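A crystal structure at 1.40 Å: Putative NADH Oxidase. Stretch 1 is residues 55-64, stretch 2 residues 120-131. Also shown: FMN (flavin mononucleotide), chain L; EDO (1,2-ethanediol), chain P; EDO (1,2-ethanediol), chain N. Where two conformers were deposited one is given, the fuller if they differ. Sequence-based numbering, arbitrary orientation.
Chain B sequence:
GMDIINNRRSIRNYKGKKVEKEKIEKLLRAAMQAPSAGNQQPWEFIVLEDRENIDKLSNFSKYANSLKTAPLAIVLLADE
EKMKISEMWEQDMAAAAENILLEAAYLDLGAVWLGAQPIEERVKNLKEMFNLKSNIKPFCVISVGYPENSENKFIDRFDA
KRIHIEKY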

# COMPACT_ATOMS: atom_id res chain seq x y z
N ASP B 55 18.90 4.04 -17.12
CA ASP B 55 18.92 5.44 -17.53
C ASP B 55 17.84 5.72 -18.60
O ASP B 55 17.16 6.76 -18.57
CB ASP B 55 20.33 5.81 -18.02
CG ASP B 55 20.59 7.30 -18.02
OD1 ASP B 55 20.80 7.88 -16.93
OD2 ASP B 55 20.59 7.90 -19.10
N LYS B 56 17.68 4.80 -19.53
CA LYS B 56 16.65 4.90 -20.55
C LYS B 56 15.27 4.98 -19.89
O LYS B 56 14.40 5.74 -20.31
CB LYS B 56 16.71 3.69 -21.48
CG LYS B 56 15.61 3.62 -22.54
CD LYS B 56 15.68 2.35 -23.37
CE LYS B 56 14.51 2.23 -24.33
NZ LYS B 56 14.78 1.19 -25.36
N LEU B 57 15.10 4.15 -18.86
CA LEU B 57 13.83 4.05 -18.17
C LEU B 57 13.45 5.37 -17.48
O LEU B 57 12.25 5.68 -17.35
CB LEU B 57 13.91 2.88 -17.18
CG LEU B 57 12.65 2.54 -16.36
CD1 LEU B 57 11.49 2.09 -17.25
CD2 LEU B 57 13.03 1.49 -15.29
N SER B 58 14.44 6.19 -17.11
CA SER B 58 14.16 7.53 -16.54
C SER B 58 13.32 8.39 -17.44
O SER B 58 12.71 9.35 -16.97
CB SER B 58 15.45 8.27 -16.18
OG SER B 58 16.13 8.70 -17.33
N ASN B 59 13.28 8.07 -18.73
CA ASN B 59 12.51 8.87 -19.68
C ASN B 59 11.01 8.60 -19.65
O ASN B 59 10.24 9.29 -20.34
CB ASN B 59 13.02 8.61 -21.12
CG ASN B 59 14.46 9.08 -21.32
OD1 ASN B 59 14.82 10.16 -20.88
ND2 ASN B 59 15.27 8.25 -21.95
N PHE B 60 10.58 7.62 -18.85
CA PHE B 60 9.15 7.25 -18.88
C PHE B 60 8.24 8.33 -18.30
O PHE B 60 7.05 8.38 -18.63
CB PHE B 60 8.91 5.88 -18.24
CG PHE B 60 8.53 5.92 -16.75
CD1 PHE B 60 7.18 6.00 -16.37
CD2 PHE B 60 9.50 5.83 -15.76
CE1 PHE B 60 6.82 6.02 -15.03
CE2 PHE B 60 9.17 5.83 -14.41
CZ PHE B 60 7.81 5.91 -14.05
N SER B 61 8.80 9.15 -17.44
CA SER B 61 8.08 10.17 -16.72
C SER B 61 8.98 11.37 -16.48
O SER B 61 10.18 11.22 -16.42
CB SER B 61 7.67 9.52 -15.39
OG SER B 61 7.45 10.41 -14.36
N LYS B 62 8.39 12.53 -16.24
CA LYS B 62 9.12 13.72 -15.90
C LYS B 62 9.59 13.73 -14.45
O LYS B 62 10.38 14.56 -14.05
CB LYS B 62 8.25 14.95 -16.15
N TYR B 63 9.10 12.78 -13.67
CA TYR B 63 9.38 12.69 -12.26
C TYR B 63 10.18 11.43 -11.88
O TYR B 63 10.12 10.99 -10.75
CB TYR B 63 8.08 12.80 -11.47
CG TYR B 63 7.45 14.16 -11.67
CD1 TYR B 63 7.93 15.27 -10.99
CD2 TYR B 63 6.47 14.35 -12.61
CE1 TYR B 63 7.37 16.53 -11.17
CE2 TYR B 63 5.91 15.62 -12.81
CZ TYR B 63 6.36 16.69 -12.08
OH TYR B 63 5.85 17.96 -12.27
N ALA B 64 10.99 10.95 -12.81
CA ALA B 64 11.72 9.70 -12.64
C ALA B 64 13.24 9.88 -12.70
O ALA B 64 13.97 8.94 -13.00
CB ALA B 64 11.27 8.69 -13.68
N GLU B 120 -1.75 8.23 -18.69
CA GLU B 120 -1.68 7.53 -19.96
C GLU B 120 -0.31 7.57 -20.59
O GLU B 120 0.17 6.55 -21.08
CB GLU B 120 -2.70 8.08 -20.95
CG GLU B 120 -2.79 7.22 -22.18
N GLU B 121 0.32 8.74 -20.58
CA GLU B 121 1.64 8.87 -21.21
C GLU B 121 2.68 7.96 -20.54
O GLU B 121 3.54 7.36 -21.20
CB GLU B 121 2.11 10.33 -21.19
CG GLU B 121 3.41 10.56 -21.90
N ARG B 122 2.61 7.86 -19.22
CA ARG B 122 3.59 7.06 -18.49
C ARG B 122 3.38 5.57 -18.74
O ARG B 122 4.34 4.80 -18.96
CB ARG B 122 3.49 7.37 -17.01
CG ARG B 122 3.84 8.78 -16.71
CD ARG B 122 3.88 9.05 -15.24
NE ARG B 122 3.91 10.46 -14.89
CZ ARG B 122 3.87 10.91 -13.65
NH1 ARG B 122 3.84 10.07 -12.63
NH2 ARG B 122 3.85 12.22 -13.43
N VAL B 123 2.12 5.15 -18.68
CA VAL B 123 1.80 3.76 -18.94
C VAL B 123 2.19 3.38 -20.39
O VAL B 123 2.72 2.32 -20.65
CB VAL B 123 0.29 3.53 -18.67
CG1 VAL B 123 -0.20 2.24 -19.24
CG2 VAL B 123 0.08 3.58 -17.16
N LYS B 124 1.89 4.28 -21.33
CA LYS B 124 2.21 4.06 -22.74
C LYS B 124 3.73 3.90 -22.89
O LYS B 124 4.21 2.98 -23.58
CB LYS B 124 1.66 5.23 -23.54
CG LYS B 124 2.04 5.20 -25.06
CD LYS B 124 1.31 6.35 -25.74
CE LYS B 124 1.43 6.36 -27.27
NZ LYS B 124 2.84 6.40 -27.72
N ASN B 125 4.49 4.80 -22.26
CA ASN B 125 5.95 4.72 -22.36
C ASN B 125 6.51 3.40 -21.82
O ASN B 125 7.37 2.78 -22.44
CB ASN B 125 6.62 5.86 -21.63
CG ASN B 125 6.46 7.20 -22.32
OD1 ASN B 125 6.19 7.25 -23.53
ND2 ASN B 125 6.63 8.27 -21.58
N LEU B 126 5.96 2.90 -20.71
CA LEU B 126 6.44 1.63 -20.15
C LEU B 126 6.04 0.43 -21.00
O LEU B 126 6.83 -0.48 -21.20
CB LEU B 126 5.96 1.47 -18.68
CG LEU B 126 6.55 2.46 -17.67
CD1 LEU B 126 5.83 2.38 -16.34
CD2 LEU B 126 8.03 2.25 -17.52
N LYS B 127 4.81 0.45 -21.53
CA LYS B 127 4.37 -0.57 -22.46
C LYS B 127 5.29 -0.67 -23.66
O LYS B 127 5.67 -1.77 -24.06
CB LYS B 127 2.93 -0.34 -22.94
CG LYS B 127 1.88 -0.73 -21.90
CD LYS B 127 0.46 -0.47 -22.33
CE LYS B 127 -0.51 -0.69 -21.16
N GLU B 128 5.66 0.49 -24.22
CA GLU B 128 6.51 0.55 -25.42
C GLU B 128 7.95 0.12 -25.12
O GLU B 128 8.56 -0.65 -25.86
CB GLU B 128 6.47 1.98 -25.97
CG GLU B 128 5.16 2.24 -26.76
CD GLU B 128 4.90 3.70 -27.19
OE1 GLU B 128 5.81 4.54 -27.10
OE2 GLU B 128 3.75 3.98 -27.60
N MSE B 129 8.47 0.57 -23.98
CA MSE B 129 9.85 0.26 -23.61
C MSE B 129 10.09 -1.23 -23.44
O MSE B 129 11.14 -1.75 -23.80
CB MSE B 129 10.23 1.02 -22.34
CG MSE B 129 10.46 2.50 -22.59
SE MSE B 129 10.55 3.46 -20.90
CE MSE B 129 11.57 4.95 -21.37
N PHE B 130 9.12 -1.93 -22.86
CA PHE B 130 9.22 -3.35 -22.62
C PHE B 130 8.39 -4.22 -23.59
O PHE B 130 8.34 -5.44 -23.42
CB PHE B 130 8.80 -3.61 -21.16
CG PHE B 130 9.75 -3.00 -20.16
CD1 PHE B 130 11.00 -3.56 -19.95
CD2 PHE B 130 9.40 -1.84 -19.47
CE1 PHE B 130 11.88 -2.99 -19.06
CE2 PHE B 130 10.29 -1.26 -18.57
CZ PHE B 130 11.51 -1.83 -18.36
N ASN B 131 7.82 -3.59 -24.62
CA ASN B 131 6.93 -4.24 -25.58
C ASN B 131 5.94 -5.18 -24.91
O ASN B 131 5.89 -6.36 -25.22
CB ASN B 131 7.70 -4.95 -26.68
CG ASN B 131 6.81 -5.38 -27.80
OD1 ASN B 131 5.88 -4.65 -28.16
ND2 ASN B 131 7.01 -6.61 -28.31
N1 FMN L . 8.09 10.69 -6.14
C2 FMN L . 8.79 11.07 -7.25
O2 FMN L . 9.89 11.63 -7.13
N3 FMN L . 8.27 10.80 -8.49
C4 FMN L . 7.02 10.25 -8.69
O4 FMN L . 6.59 10.02 -9.84
C4A FMN L . 6.32 9.84 -7.55
N5 FMN L . 5.11 9.22 -7.70
C5A FMN L . 4.45 8.77 -6.56
C6 FMN L . 3.22 8.13 -6.72
C7 FMN L . 2.50 7.66 -5.61
C7M FMN L . 1.24 6.91 -5.80
C8 FMN L . 3.06 7.81 -4.34
C8M FMN L . 2.43 7.11 -3.13
C9 FMN L . 4.29 8.46 -4.19
C9A FMN L . 4.99 8.96 -5.28
N10 FMN L . 6.21 9.63 -5.15
C10 FMN L . 6.90 10.04 -6.29
C1' FMN L . 6.80 9.80 -3.82
C2' FMN L . 6.11 10.96 -3.08
O2' FMN L . 6.47 12.23 -3.61
C3' FMN L . 6.49 10.91 -1.60
O3' FMN L . 5.95 9.73 -1.04
C4' FMN L . 6.04 12.14 -0.79
O4' FMN L . 6.74 13.31 -1.20
C5' FMN L . 6.21 11.99 0.72
O5' FMN L . 7.58 11.79 1.08
P FMN L . 8.04 10.43 1.79
O1P FMN L . 7.16 10.21 2.99
O2P FMN L . 7.87 9.31 0.82
O3P FMN L . 9.48 10.69 2.18
C1 EDO P . 4.32 12.76 -17.89
O1 EDO P . 3.22 11.95 -17.56
C2 EDO P . 5.41 12.36 -16.93
O2 EDO P . 5.62 13.44 -16.02
C1 EDO N . 2.99 11.50 -9.25
O1 EDO N . 3.61 10.36 -9.89
C2 EDO N . 3.29 12.84 -9.89
O2 EDO N . 4.54 12.83 -10.55
O HOH W 1 13.24 -0.81 -25.03

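Stretch 2 is helical from Glu 120 to Met 129 and lies against stretch 1, which begins in a helix, the two burying 517 Å² between them. The closest pair of CA atoms, Phe 60 and Asn 125, is 5.4 Å apart.

Arg 122 makes the first substantial contact. Its CB sits at the edge of the Phe 60 ring, 4.0 Å from CD1, and its extended side chain carries the guanidinium past Ser 61, whose OG lies over one face, to Tyr 63, where NH2 approaches CD2 at 3.5 Å. Two ethanediol molecules, probably from the crystallisation liquor, accept hydrogen bonds from this group.

One turn on, Asn 125 provides the single direct hydrogen bond between the stretches: ND2 donates to Phe 60 O at 3.0 Å, nearly linearly, satisfying the Phe 60 carbonyl. Leu 126 then supplies apolar packing, its CD2 lying 3.5 Å from Leu 57 CD1 and making an off-centre CH-pi contact with the Phe 60 ring.

Selenomethionine Met 129 places SE 4.0 Å from both Leu 57 CD1 and Phe 60 CB, while its CE reaches Lys 56 O at 3.1 Å. A water bridges Lys 56 NZ and Met 129 O. Phe 130, just beyond the helix, receives Leu 57 CD1 at its ring edge, 3.8 Å from CE2.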